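Local structure of diguanylate cyclase with PAS/PAC sensor (Marinobacter aquaeolei, 3H9W) at residues V80-V85 and G101-S107. The protein is probably a diguanylate cyclase that makes cyclic di-GMP from two GTP molecules, the piece described here being its N-terminal PAS sensor domain. Residues are numbered along the deposited sequence.
Sequences VWIRDV and GFMFDIS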
ATOM      1  N   VAL A  80      11.295 -15.795   2.241  1.00 19.13           N
ATOM      2  CA  VAL A  80      11.379 -14.582   1.439  1.00 16.36           C
ATOM      3  C   VAL A  80      11.048 -13.384   2.332  1.00 18.90           C
ATOM      4  O   VAL A  80      10.006 -13.357   2.986  1.00 18.89           O
ATOM      5  CB  VAL A  80      10.373 -14.601   0.261  1.00 23.56           C
ATOM      6  CG1 VAL A  80      10.493 -13.309  -0.562  1.00 21.14           C
ATOM      7  CG2 VAL A  80      10.621 -15.815  -0.612  1.00 24.64           C
ATOM      8  N   TRP A  81      11.948 -12.407   2.357  1.00 16.69           N
ATOM      9  CA  TRP A  81      11.759 -11.206   3.152  1.00 18.97           C
ATOM     10  C   TRP A  81      10.658 -10.341   2.566  1.00 24.70           C
ATOM     11  O   TRP A  81      10.739  -9.905   1.415  1.00 23.06           O
ATOM     12  CB  TRP A  81      13.051 -10.396   3.216  1.00 21.59           C
ATOM     13  CG  TRP A  81      13.967 -10.855   4.299  1.00 24.89           C
ATOM     14  CD1 TRP A  81      15.097 -11.614   4.163  1.00 25.33           C
ATOM     15  CD2 TRP A  81      13.826 -10.592   5.699  1.00 22.84           C
ATOM     16  NE1 TRP A  81      15.671 -11.833   5.393  1.00 20.23           N
ATOM     17  CE2 TRP A  81      14.912 -11.218   6.354  1.00 26.03           C
ATOM     18  CE3 TRP A  81      12.886  -9.885   6.466  1.00 21.01           C
ATOM     19  CZ2 TRP A  81      15.084 -11.160   7.744  1.00 28.39           C
ATOM     20  CZ3 TRP A  81      13.057  -9.827   7.849  1.00 25.49           C
ATOM     21  CH2 TRP A  81      14.151 -10.461   8.472  1.00 27.14           C
ATOM     22  N   ILE A  82       9.645 -10.079   3.378  1.00 19.28           N
ATOM     23  CA  ILE A  82       8.504  -9.286   2.957  1.00 20.93           C
ATOM     24  C   ILE A  82       8.189  -8.154   3.927  1.00 15.42           C
ATOM     25  O   ILE A  82       8.430  -8.256   5.131  1.00 19.26           O
ATOM     26  CB  ILE A  82       7.251 -10.200   2.809  1.00 18.65           C
ATOM     27  CG1 ILE A  82       7.337 -10.964   1.483  1.00 22.46           C
ATOM     28  CG2 ILE A  82       5.966  -9.377   2.906  1.00 21.33           C
ATOM     29  CD1 ILE A  82       6.109 -11.775   1.148  1.00 28.81           C
ATOM     30  N   ARG A  83       7.677  -7.060   3.376  1.00 17.95           N
ATOM     31  CA  ARG A  83       7.254  -5.918   4.165  1.00 16.51           C
ATOM     32  C   ARG A  83       5.751  -5.861   3.936  1.00 18.18           C
ATOM     33  O   ARG A  83       5.296  -5.771   2.799  1.00 19.85           O
ATOM     34  CB  ARG A  83       7.895  -4.613   3.672  1.00 19.36           C
ATOM     35  CG  ARG A  83       7.334  -3.343   4.352  1.00 25.00           C
ATOM     36  CD  ARG A  83       8.267  -2.146   4.152  1.00 33.00           C
ATOM     37  NE  ARG A  83       9.570  -2.450   4.738  1.00 24.05           N
ATOM     38  CZ  ARG A  83      10.743  -2.240   4.150  1.00 28.52           C
ATOM     39  NH1 ARG A  83      10.806  -1.701   2.938  1.00 26.37           N
ATOM     40  NH2 ARG A  83      11.854  -2.619   4.766  1.00 23.97           N
ATOM     41  N   ASP A  84       4.989  -5.942   5.018  1.00 18.02           N
ATOM     42  CA  ASP A  84       3.538  -5.892   4.934  1.00 19.98           C
ATOM     43  C   ASP A  84       3.159  -4.505   5.463  1.00 24.64           C
ATOM     44  O   ASP A  84       3.554  -4.129   6.570  1.00 20.29           O
ATOM     45  CB  ASP A  84       2.948  -7.011   5.803  1.00 18.95           C
ATOM     46  CG  ASP A  84       1.468  -7.236   5.565  1.00 23.61           C
ATOM     47  OD1 ASP A  84       0.901  -6.646   4.625  1.00 24.29           O
ATOM     48  OD2 ASP A  84       0.867  -8.027   6.327  1.00 23.02           O
ATOM     49  N   VAL A  85       2.428  -3.742   4.652  1.00 21.14           N
ATOM     50  CA  VAL A  85       1.999  -2.390   5.006  1.00 21.99           C
ATOM     51  C   VAL A  85       0.492  -2.401   5.110  1.00 17.34           C
ATOM     52  O   VAL A  85      -0.197  -2.778   4.163  1.00 16.36           O
ATOM     53  CB  VAL A  85       2.427  -1.367   3.942  1.00 26.68           C
ATOM     54  CG1 VAL A  85       2.006   0.035   4.371  1.00 25.69           C
ATOM     55  CG2 VAL A  85       3.936  -1.426   3.754  1.00 25.20           C
ATOM     56  N   GLY A 101      -4.007  -3.261   2.234  1.00 22.02           N
ATOM     57  CA  GLY A 101      -2.619  -2.888   2.094  1.00 22.79           C
ATOM     58  C   GLY A 101      -1.892  -3.596   0.983  1.00 22.80           C
ATOM     59  O   GLY A 101      -2.501  -4.078   0.025  1.00 22.48           O
ATOM     60  N   PHE A 102      -0.575  -3.664   1.124  1.00 15.51           N
ATOM     61  CA  PHE A 102       0.270  -4.309   0.131  1.00 14.99           C
ATOM     62  C   PHE A 102       1.373  -5.104   0.811  1.00 15.34           C
ATOM     63  O   PHE A 102       1.810  -4.763   1.905  1.00 18.47           O
ATOM     64  CB  PHE A 102       0.968  -3.262  -0.747  1.00 17.77           C
ATOM     65  CG  PHE A 102       0.058  -2.501  -1.667  1.00 20.04           C
ATOM     66  CD1 PHE A 102      -0.341  -3.044  -2.875  1.00 24.18           C
ATOM     67  CD2 PHE A 102      -0.360  -1.215  -1.341  1.00 32.08           C
ATOM     68  CE1 PHE A 102      -1.149  -2.313  -3.758  1.00 30.46           C
ATOM     69  CE2 PHE A 102      -1.168  -0.476  -2.213  1.00 29.46           C
ATOM     70  CZ  PHE A 102      -1.557  -1.033  -3.421  1.00 29.32           C
HETATM   71  N   MSE A 103       1.818  -6.160   0.140  1.00 18.35           N
HETATM   72  CA  MSE A 103       2.941  -6.958   0.610  1.00 18.07           C
HETATM   73  C   MSE A 103       4.010  -6.684  -0.434  1.00 20.97           C
HETATM   74  O   MSE A 103       3.730  -6.688  -1.634  1.00 21.36           O
HETATM   75  CB  MSE A 103       2.603  -8.446   0.642  1.00 14.71           C
HETATM   76  CG  MSE A 103       1.959  -8.894   1.931  1.00 26.14           C
HETATM   77 SE   MSE A 103       1.169 -10.640   1.736  1.00 33.51          SE
HETATM   78  CE  MSE A 103      -0.287 -10.387   2.965  1.00 22.45           C
ATOM     79  N   PHE A 104       5.229  -6.438   0.030  1.00 18.35           N
ATOM     80  CA  PHE A 104       6.346  -6.128  -0.855  1.00 17.71           C
ATOM     81  C   PHE A 104       7.510  -7.079  -0.633  1.00 22.60           C
ATOM     82  O   PHE A 104       7.848  -7.398   0.508  1.00 19.68           O
ATOM     83  CB  PHE A 104       6.854  -4.715  -0.565  1.00 19.39           C
ATOM     84  CG  PHE A 104       5.836  -3.637  -0.786  1.00 25.25           C
ATOM     85  CD1 PHE A 104       5.610  -3.130  -2.061  1.00 30.08           C
ATOM     86  CD2 PHE A 104       5.115  -3.112   0.285  1.00 23.66           C
ATOM     87  CE1 PHE A 104       4.680  -2.112  -2.266  1.00 25.67           C
ATOM     88  CE2 PHE A 104       4.182  -2.093   0.089  1.00 21.80           C
ATOM     89  CZ  PHE A 104       3.966  -1.594  -1.189  1.00 23.31           C
ATOM     90  N   ASP A 105       8.129  -7.512  -1.727  1.00 21.75           N
ATOM     91  CA  ASP A 105       9.297  -8.383  -1.668  1.00 27.53           C
ATOM     92  C   ASP A 105      10.454  -7.435  -1.356  1.00 28.65           C
ATOM     93  O   ASP A 105      10.743  -6.532  -2.145  1.00 22.10           O
ATOM     94  CB  ASP A 105       9.505  -9.048  -3.038  1.00 23.54           C
ATOM     95  CG  ASP A 105      10.818  -9.801  -3.149  1.00 25.71           C
ATOM     96  OD1 ASP A 105      11.593  -9.846  -2.170  1.00 23.46           O
ATOM     97  OD2 ASP A 105      11.079 -10.363  -4.238  1.00 28.20           O
ATOM     98  N   ILE A 106      11.094  -7.606  -0.202  1.00 27.34           N
ATOM     99  CA  ILE A 106      12.217  -6.738   0.145  1.00 17.85           C
ATOM    100  C   ILE A 106      13.519  -7.519   0.229  1.00 24.08           C
ATOM    101  O   ILE A 106      14.400  -7.214   1.033  1.00 26.68           O
ATOM    102  CB  ILE A 106      11.988  -5.983   1.471  1.00 19.31           C
ATOM    103  CG1 ILE A 106      11.715  -6.957   2.613  1.00 16.35           C
ATOM    104  CG2 ILE A 106      10.834  -5.013   1.312  1.00 22.11           C
ATOM    105  CD1 ILE A 106      11.760  -6.279   3.982  1.00 18.98           C
ATOM    106  N   SER A 107      13.622  -8.525  -0.633  1.00 23.65           N
ATOM    107  CA  SER A 107      14.796  -9.380  -0.730  1.00 27.91           C
ATOM    108  C   SER A 107      16.072  -8.574  -0.941  1.00 28.33           C
ATOM    109  O   SER A 107      17.105  -8.862  -0.338  1.00 32.29           O
ATOM    110  CB  SER A 107      14.629 -10.355  -1.901  1.00 26.02           C
ATOM    111  OG  SER A 107      13.671 -11.344  -1.606  1.00 34.69           O
TER
HETATM  112  O   HOH W   1      14.358 -12.798   0.793  1.00 31.90           O
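Residues 80-85 and 101-107 form the antiparallel pairing of the hairpin made by strands 79-90 and 96-105, inside the domain's five-stranded sheet. The short strand axes approach to 4.6 Å at 156°, and two reciprocal pairs of hydrogen bonds fix the register: Arg83 N to Phe104 O (2.9 Å) with Phe104 N to Arg83 O (2.8 Å), and Val85 N to Phe102 O (3.0 Å) with Phe102 N to Val85 O (3.2 Å). Gly101 CA lies 3.2 Å from Val85 O; an ideal CB on Gly101 would fall 1.9 Å from Val85 O. Strand order 2-1-5-4-3 is that of the PAS fold, and this pair supplies its strands 4 and 5, flanked by 66-73 and 5-10. On the face carrying Ile82 and Asp84, Ile82 CG2 meets CG of selenomethionine Met103 at 4.2 Å, while Val80 and Ile82 pack on Leu26 of helix 22-27. The other face carries Arg83, Val85, Phe102 and Phe104. There Val85 CG2 touches the Phe104 ring edge at CE2 (3.7 Å), and that ring meets Phe104 of the second subunit at about 85°, placing this face at the dimer interface. Ile106 CG2 lies over one face of the Arg83 guanidinium (3.7 Å from NH1), whose NH2 makes salt bridges to Asp69 and Glu109. Just past the strand end, Ile106 N still donates a hydrogen bond to Trp81 O (2.8 Å), and Asp105 OD1, on the last strand residue, accepts from Ser107 N (2.9 Å), an Asx turn; one water links Trp81 N and Ser107 OG, 2.9 Å from each.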